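Local structure of probable glutathione S-transferase (Pseudomonas aeruginosa, 6JWK) at residues Val163-Arg175 with Leu187-Phe200. The protein probably isomerises maleylpyruvate, acting as a glutathione-dependent zeta-class member of the glutathione S-transferase superfamily. Sequence-based numbering, arbitrary orientation.
Sequences VECCLVPQLANAR and LLELEGRCLALEAF
R175 and E191 close one end of this helix crossing with a two-pronged salt bridge. R175 NH1 donates to E191 OE2 at 2.8 Å with an N-H...O angle of 166°, while R175 NH2 reaches E191 OE1, likewise at 2.8 Å. NH1 and NH2 each hold one oxygen, an end-on grip; the guanidinium and carboxylate planes, 26° apart, are nearly coplanar. L188 CD2 lies in the guanidinium plane, beyond the NH2 end, and R175 NE hydrogen-bonds a glycerol, probably from the crystallisation liquor. With CG anti to the backbone N and the chain extended beyond it, E191 spans the gap to R175. E191 OE2 also accepts from a water at 2.6 Å that donates in turn to V168 O, a carbonyl already bonded to A172 N.

The apolar contacts fill the crossing of helices 163-175 and 187-195 in the all-helical C-terminal domain of the GST fold, their axes crossing at -107° and approaching to 10.0 Å. L171 CD1 packs against E191 CB, and L167 CD1 meets L187 CD2 at a looser 4.1 Å; L187 also touches L146 of helix 124-149. V168 divides its branches: CG1 meets L195 CD2, whereas CG2 lies 3.8 Å from both C194 CB and F200 CE2. C194 CB sits over the centre of one F200 face, and E164 CB comes to the ring edge. Y13 and I17 of helix 10-22, in the thioredoxin-like domain, touch V168 and F200 respectively.

E164 CG lies 3.4 Å from C194 SG, and OE2 borders both methyls of L190. A bend at chi2 turns the buried carboxylate back to backbone amides, G161 N bonding OE1 and F155 N bonding OE2.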
ATOM      1  N   VAL B 163      -4.687   6.508   9.705  1.00 17.74           N
ATOM      2  CA  VAL B 163      -3.968   5.475  10.482  1.00 16.08           C
ATOM      3  C   VAL B 163      -4.992   4.557  11.170  1.00 17.01           C
ATOM      4  O   VAL B 163      -4.855   3.273  11.091  1.00 15.37           O
ATOM      5  CB  VAL B 163      -2.992   6.148  11.457  1.00 17.88           C
ATOM      6  CG1 VAL B 163      -2.545   5.184  12.512  1.00 18.59           C
ATOM      7  CG2 VAL B 163      -1.806   6.742  10.719  1.00 18.06           C
ATOM      8  N   GLU B 164      -6.031   5.146  11.800  1.00 17.72           N
ATOM      9  CA  GLU B 164      -7.035   4.377  12.573  1.00 18.10           C
ATOM     10  C   GLU B 164      -7.924   3.649  11.564  1.00 17.61           C
ATOM     11  O   GLU B 164      -8.402   2.546  11.870  1.00 16.79           O
ATOM     12  CB  GLU B 164      -7.806   5.278  13.544  1.00 20.18           C
ATOM     13  CG  GLU B 164      -6.922   5.812  14.692  1.00 18.55           C
ATOM     14  CD  GLU B 164      -5.966   6.951  14.349  1.00 21.41           C
ATOM     15  OE1 GLU B 164      -6.206   7.704  13.323  1.00 21.72           O
ATOM     16  OE2 GLU B 164      -4.965   7.106  15.117  1.00 17.84           O
ATOM     17  N   CYS B 165      -8.153   4.226  10.389  1.00 16.82           N
ATOM     18  CA  CYS B 165      -8.943   3.524   9.347  1.00 19.04           C
ATOM     19  C   CYS B 165      -8.233   2.191   9.001  1.00 18.29           C
ATOM     20  O   CYS B 165      -8.930   1.189   8.720  1.00 20.34           O
ATOM     21  CB  CYS B 165      -9.098   4.354   8.092  1.00 21.09           C
ATOM     22  SG  CYS B 165     -10.121   5.821   8.296  1.00 22.62           S
ATOM     23  N   CYS B 166      -6.894   2.143   9.032  1.00 16.31           N
ATOM     24  CA  CYS B 166      -6.133   0.917   8.688  1.00 18.49           C
ATOM     25  C   CYS B 166      -5.941   0.032   9.932  1.00 19.58           C
ATOM     26  O   CYS B 166      -6.026  -1.211   9.809  1.00 16.12           O
ATOM     27  CB  CYS B 166      -4.790   1.267   8.076  1.00 20.38           C
ATOM     28  SG  CYS B 166      -4.979   2.091   6.476  1.00 22.33           S
ATOM     29  N   LEU B 167      -5.667   0.610  11.103  1.00 18.88           N
ATOM     30  CA  LEU B 167      -5.337  -0.232  12.281  1.00 19.09           C
ATOM     31  C   LEU B 167      -6.543  -0.985  12.820  1.00 18.66           C
ATOM     32  O   LEU B 167      -6.400  -2.168  13.212  1.00 20.41           O
ATOM     33  CB  LEU B 167      -4.687   0.623  13.361  1.00 24.40           C
ATOM     34  CG  LEU B 167      -3.161   0.573  13.282  1.00 36.87           C
ATOM     35  CD1 LEU B 167      -2.495   1.705  14.080  1.00 38.46           C
ATOM     36  CD2 LEU B 167      -2.652  -0.805  13.725  1.00 37.70           C
ATOM     37  N   VAL B 168      -7.684  -0.338  12.930  1.00 18.12           N
ATOM     38  CA  VAL B 168      -8.842  -0.956  13.617  1.00 20.49           C
ATOM     39  C   VAL B 168      -9.225  -2.225  12.868  1.00 18.39           C
ATOM     40  O   VAL B 168      -9.423  -3.247  13.495  1.00 18.94           O
ATOM     41  CB  VAL B 168      -9.997   0.048  13.789  1.00 20.22           C
ATOM     42  CG1 VAL B 168     -11.341  -0.617  14.017  1.00 19.80           C
ATOM     43  CG2 VAL B 168      -9.634   1.002  14.921  1.00 19.25           C
ATOM     44  N   PRO B 169      -9.330  -2.230  11.521  1.00 18.28           N
ATOM     45  CA  PRO B 169      -9.641  -3.482  10.850  1.00 18.49           C
ATOM     46  C   PRO B 169      -8.555  -4.557  11.030  1.00 18.06           C
ATOM     47  O   PRO B 169      -8.868  -5.753  11.250  1.00 19.42           O
ATOM     48  CB  PRO B 169      -9.853  -3.019   9.394  1.00 18.45           C
ATOM     49  CG  PRO B 169     -10.291  -1.581   9.513  1.00 19.06           C
ATOM     50  CD  PRO B 169      -9.360  -1.056  10.613  1.00 17.66           C
ATOM     51  N   GLN B 170      -7.297  -4.155  11.014  1.00 18.54           N
ATOM     52  CA  GLN B 170      -6.166  -5.093  11.151  1.00 18.12           C
ATOM     53  C   GLN B 170      -6.175  -5.738  12.568  1.00 19.75           C
ATOM     54  O   GLN B 170      -5.898  -6.966  12.686  1.00 19.40           O
ATOM     55  CB  GLN B 170      -4.854  -4.353  10.883  1.00 18.61           C
ATOM     56  CG  GLN B 170      -3.620  -5.242  11.022  1.00 18.03           C
ATOM     57  CD  GLN B 170      -3.732  -6.337  10.005  1.00 21.72           C
ATOM     58  OE1 GLN B 170      -4.082  -7.477  10.338  1.00 28.54           O
ATOM     59  NE2 GLN B 170      -3.486  -5.982   8.753  1.00 20.57           N
ATOM     60  N   LEU B 171      -6.429  -4.966  13.625  1.00 19.03           N
ATOM     61  CA  LEU B 171      -6.491  -5.550  15.012  1.00 20.96           C
ATOM     62  C   LEU B 171      -7.699  -6.484  15.143  1.00 19.36           C
ATOM     63  O   LEU B 171      -7.538  -7.596  15.681  1.00 22.13           O
ATOM     64  CB  LEU B 171      -6.510  -4.418  16.049  1.00 21.29           C
ATOM     65  CG  LEU B 171      -5.214  -3.637  16.163  1.00 24.38           C
ATOM     66  CD1 LEU B 171      -5.440  -2.365  16.972  1.00 25.74           C
ATOM     67  CD2 LEU B 171      -4.138  -4.513  16.787  1.00 26.74           C
ATOM     68  N   ALA B 172      -8.862  -6.133  14.596  1.00 21.38           N
ATOM     69  CA  ALA B 172     -10.056  -7.018  14.680  1.00 22.73           C
ATOM     70  C   ALA B 172      -9.698  -8.366  14.032  1.00 22.85           C
ATOM     71  O   ALA B 172      -9.940  -9.396  14.629  1.00 21.27           O
ATOM     72  CB  ALA B 172     -11.250  -6.382  14.032  1.00 19.03           C
ATOM     73  N   ASN B 173      -9.018  -8.322  12.900  1.00 23.55           N
ATOM     74  CA  ASN B 173      -8.625  -9.512  12.109  1.00 23.73           C
ATOM     75  C   ASN B 173      -7.643 -10.346  12.919  1.00 22.36           C
ATOM     76  O   ASN B 173      -7.833 -11.597  12.969  1.00 22.30           O
ATOM     77  CB  ASN B 173      -7.946  -9.150  10.795  1.00 27.58           C
ATOM     78  CG  ASN B 173      -8.895  -8.937   9.655  1.00 36.88           C
ATOM     79  OD1 ASN B 173     -10.070  -9.292   9.755  1.00 38.58           O
ATOM     80  ND2 ASN B 173      -8.364  -8.366   8.572  1.00 37.64           N
ATOM     81  N   ALA B 174      -6.595  -9.711  13.441  1.00 20.74           N
ATOM     82  CA  ALA B 174      -5.550 -10.412  14.217  1.00 23.04           C
ATOM     83  C   ALA B 174      -6.200 -11.089  15.441  1.00 25.36           C
ATOM     84  O   ALA B 174      -5.823 -12.267  15.768  1.00 22.95           O
ATOM     85  CB  ALA B 174      -4.435  -9.486  14.609  1.00 20.83           C
ATOM     86  N   ARG B 175      -7.146 -10.400  16.093  1.00 24.25           N
ATOM     87  CA  ARG B 175      -7.780 -10.906  17.335  1.00 23.87           C
ATOM     88  C   ARG B 175      -8.559 -12.162  16.951  1.00 24.02           C
ATOM     89  O   ARG B 175      -8.395 -13.192  17.636  1.00 23.44           O
ATOM     90  CB  ARG B 175      -8.715  -9.863  17.951  1.00 24.26           C
ATOM     91  CG  ARG B 175      -9.546 -10.370  19.128  1.00 22.93           C
ATOM     92  CD  ARG B 175     -10.284  -9.225  19.835  1.00 22.37           C
ATOM     93  NE  ARG B 175      -9.336  -8.197  20.305  1.00 20.69           N
ATOM     94  CZ  ARG B 175      -9.119  -6.982  19.777  1.00 22.06           C
ATOM     95  NH1 ARG B 175      -9.798  -6.572  18.724  1.00 23.17           N
ATOM     96  NH2 ARG B 175      -8.176  -6.197  20.268  1.00 21.88           N
ATOM     97  N   LEU B 187      -1.234  -0.005  20.777  1.00 18.61           N
ATOM     98  CA  LEU B 187      -2.197  -0.275  19.663  1.00 21.05           C
ATOM     99  C   LEU B 187      -3.575  -0.606  20.265  1.00 18.98           C
ATOM    100  O   LEU B 187      -4.598  -0.034  19.794  1.00 20.28           O
ATOM    101  CB  LEU B 187      -1.715  -1.417  18.756  1.00 19.17           C
ATOM    102  CG  LEU B 187      -0.425  -1.218  17.948  1.00 21.52           C
ATOM    103  CD1 LEU B 187      -0.222  -2.403  17.006  1.00 21.99           C
ATOM    104  CD2 LEU B 187      -0.406   0.098  17.165  1.00 22.30           C
ATOM    105  N   LEU B 188      -3.611  -1.442  21.309  1.00 19.83           N
ATOM    106  CA  LEU B 188      -4.875  -1.807  21.987  1.00 20.68           C
ATOM    107  C   LEU B 188      -5.545  -0.543  22.560  1.00 20.24           C
ATOM    108  O   LEU B 188      -6.754  -0.359  22.365  1.00 21.29           O
ATOM    109  CB  LEU B 188      -4.662  -2.892  23.055  1.00 21.18           C
ATOM    110  CG  LEU B 188      -4.199  -4.224  22.499  1.00 23.90           C
ATOM    111  CD1 LEU B 188      -3.864  -5.203  23.621  1.00 25.21           C
ATOM    112  CD2 LEU B 188      -5.244  -4.806  21.556  1.00 24.58           C
ATOM    113  N   GLU B 189      -4.794   0.346  23.146  1.00 19.61           N
ATOM    114  CA  GLU B 189      -5.380   1.552  23.747  1.00 22.03           C
ATOM    115  C   GLU B 189      -5.965   2.425  22.623  1.00 22.30           C
ATOM    116  O   GLU B 189      -7.081   2.981  22.790  1.00 19.59           O
ATOM    117  CB  GLU B 189      -4.313   2.266  24.575  1.00 24.51           C
ATOM    118  CG  GLU B 189      -4.756   3.618  25.081  1.00 30.45           C
ATOM    119  CD  GLU B 189      -3.623   4.372  25.741  1.00 40.16           C
ATOM    120  OE1 GLU B 189      -2.642   4.758  25.025  1.00 40.66           O
ATOM    121  OE2 GLU B 189      -3.692   4.514  26.962  1.00 38.21           O
ATOM    122  N   LEU B 190      -5.242   2.577  21.507  1.00 19.85           N
ATOM    123  CA  LEU B 190      -5.750   3.436  20.410  1.00 19.57           C
ATOM    124  C   LEU B 190      -7.020   2.797  19.863  1.00 20.46           C
ATOM    125  O   LEU B 190      -7.980   3.501  19.575  1.00 17.66           O
ATOM    126  CB  LEU B 190      -4.665   3.558  19.347  1.00 18.93           C
ATOM    127  CG  LEU B 190      -5.025   4.312  18.075  1.00 20.45           C
ATOM    128  CD1 LEU B 190      -5.535   5.700  18.405  1.00 19.58           C
ATOM    129  CD2 LEU B 190      -3.818   4.348  17.124  1.00 20.31           C
ATOM    130  N   GLU B 191      -6.990   1.485  19.700  1.00 19.38           N
ATOM    131  CA  GLU B 191      -8.167   0.759  19.201  1.00 21.14           C
ATOM    132  C   GLU B 191      -9.363   1.059  20.105  1.00 19.20           C
ATOM    133  O   GLU B 191     -10.431   1.348  19.562  1.00 20.12           O
ATOM    134  CB  GLU B 191      -7.857  -0.723  19.118  1.00 20.89           C
ATOM    135  CG  GLU B 191      -9.039  -1.539  18.650  1.00 22.64           C
ATOM    136  CD  GLU B 191      -8.842  -3.044  18.807  1.00 24.07           C
ATOM    137  OE1 GLU B 191      -8.064  -3.416  19.671  1.00 22.37           O
ATOM    138  OE2 GLU B 191      -9.460  -3.853  18.019  1.00 23.30           O
ATOM    139  N   GLY B 192      -9.190   0.985  21.429  1.00 20.22           N
ATOM    140  CA  GLY B 192     -10.267   1.260  22.405  1.00 20.34           C
ATOM    141  C   GLY B 192     -10.771   2.683  22.272  1.00 21.26           C
ATOM    142  O   GLY B 192     -12.001   2.878  22.252  1.00 23.48           O
ATOM    143  N   ARG B 193      -9.887   3.667  22.072  1.00 20.08           N
ATOM    144  CA  ARG B 193     -10.361   5.052  21.876  1.00 20.07           C
ATOM    145  C   ARG B 193     -11.228   5.151  20.624  1.00 20.82           C
ATOM    146  O   ARG B 193     -12.193   5.919  20.631  1.00 19.67           O
ATOM    147  CB  ARG B 193      -9.249   6.083  21.707  1.00 24.78           C
ATOM    148  CG  ARG B 193      -8.456   6.282  22.970  1.00 32.03           C
ATOM    149  CD  ARG B 193      -7.492   7.447  22.911  1.00 37.02           C
ATOM    150  NE  ARG B 193      -6.709   7.184  24.101  1.00 35.49           N
ATOM    151  CZ  ARG B 193      -5.420   7.408  24.224  1.00 44.99           C
ATOM    152  NH1 ARG B 193      -4.723   7.873  23.203  1.00 45.94           N
ATOM    153  NH2 ARG B 193      -4.831   7.180  25.383  1.00 41.38           N
ATOM    154  N   CYS B 194     -10.835   4.510  19.545  1.00 18.96           N
ATOM    155  CA  CYS B 194     -11.646   4.509  18.288  1.00 18.48           C
ATOM    156  C   CYS B 194     -13.017   3.835  18.483  1.00 18.21           C
ATOM    157  O   CYS B 194     -14.046   4.425  18.089  1.00 17.30           O
ATOM    158  CB  CYS B 194     -10.855   3.783  17.211  1.00 20.18           C
ATOM    159  SG  CYS B 194      -9.368   4.692  16.712  1.00 19.72           S
ATOM    160  N   LEU B 195     -13.037   2.615  19.019  1.00 19.69           N
ATOM    161  CA  LEU B 195     -14.278   1.806  19.167  1.00 21.94           C
ATOM    162  C   LEU B 195     -15.250   2.463  20.155  1.00 21.38           C
ATOM    163  O   LEU B 195     -16.447   2.114  20.100  1.00 20.50           O
ATOM    164  CB  LEU B 195     -13.957   0.394  19.620  1.00 20.72           C
ATOM    165  CG  LEU B 195     -13.054  -0.385  18.667  1.00 24.72           C
ATOM    166  CD1 LEU B 195     -12.846  -1.801  19.156  1.00 25.92           C
ATOM    167  CD2 LEU B 195     -13.651  -0.431  17.285  1.00 23.48           C
ATOM    168  N   ALA B 196     -14.794   3.410  20.981  1.00 20.69           N
ATOM    169  CA  ALA B 196     -15.712   4.165  21.875  1.00 23.60           C
ATOM    170  C   ALA B 196     -16.488   5.202  21.070  1.00 23.91           C
ATOM    171  O   ALA B 196     -17.388   5.817  21.621  1.00 23.67           O
ATOM    172  CB  ALA B 196     -14.972   4.845  22.992  1.00 23.82           C
ATOM    173  N   LEU B 197     -16.059   5.498  19.849  1.00 22.95           N
ATOM    174  CA  LEU B 197     -16.682   6.556  19.044  1.00 22.55           C
ATOM    175  C   LEU B 197     -17.856   5.968  18.241  1.00 25.46           C
ATOM    176  O   LEU B 197     -17.701   4.907  17.632  1.00 20.75           O
ATOM    177  CB  LEU B 197     -15.644   7.158  18.098  1.00 24.98           C
ATOM    178  CG  LEU B 197     -14.471   7.881  18.771  1.00 23.39           C
ATOM    179  CD1 LEU B 197     -13.503   8.335  17.699  1.00 24.41           C
ATOM    180  CD2 LEU B 197     -14.954   9.069  19.603  1.00 26.43           C
ATOM    181  N   GLU B 198     -18.915   6.750  18.078  1.00 25.75           N
ATOM    182  CA  GLU B 198     -20.098   6.360  17.278  1.00 28.53           C
ATOM    183  C   GLU B 198     -19.676   6.055  15.821  1.00 25.30           C
ATOM    184  O   GLU B 198     -20.244   5.111  15.244  1.00 25.78           O
ATOM    185  CB  GLU B 198     -21.152   7.468  17.373  1.00 34.18           C
ATOM    186  CG  GLU B 198     -22.412   7.146  16.586  1.00 47.60           C
ATOM    187  CD  GLU B 198     -23.203   8.363  16.128  1.00 61.62           C
ATOM    188  OE1 GLU B 198     -23.515   9.231  16.986  1.00 72.61           O
ATOM    189  OE2 GLU B 198     -23.485   8.450  14.913  1.00 77.63           O
ATOM    190  N   ALA B 199     -18.795   6.861  15.208  1.00 27.54           N
ATOM    191  CA  ALA B 199     -18.391   6.700  13.792  1.00 26.27           C
ATOM    192  C   ALA B 199     -17.817   5.285  13.616  1.00 22.95           C
ATOM    193  O   ALA B 199     -18.177   4.598  12.675  1.00 21.53           O
ATOM    194  CB  ALA B 199     -17.402   7.772  13.371  1.00 29.32           C
ATOM    195  N   PHE B 200     -16.969   4.821  14.521  1.00 20.57           N
ATOM    196  CA  PHE B 200     -16.378   3.469  14.382  1.00 21.38           C
ATOM    197  C   PHE B 200     -17.425   2.382  14.633  1.00 20.44           C
ATOM    198  O   PHE B 200     -17.423   1.300  13.943  1.00 22.08           O
ATOM    199  CB  PHE B 200     -15.191   3.330  15.320  1.00 19.91           C
ATOM    200  CG  PHE B 200     -13.961   4.005  14.797  1.00 20.22           C
ATOM    201  CD1 PHE B 200     -13.770   5.363  14.977  1.00 19.12           C
ATOM    202  CD2 PHE B 200     -12.965   3.247  14.188  1.00 19.72           C
ATOM    203  CE1 PHE B 200     -12.605   5.964  14.509  1.00 20.68           C
ATOM    204  CE2 PHE B 200     -11.805   3.848  13.744  1.00 18.62           C
ATOM    205  CZ  PHE B 200     -11.639   5.203  13.862  1.00 18.21           C
TER
HETATM  206  O   HOH W   1     -10.911  -3.390  15.904  1.00 20.76           O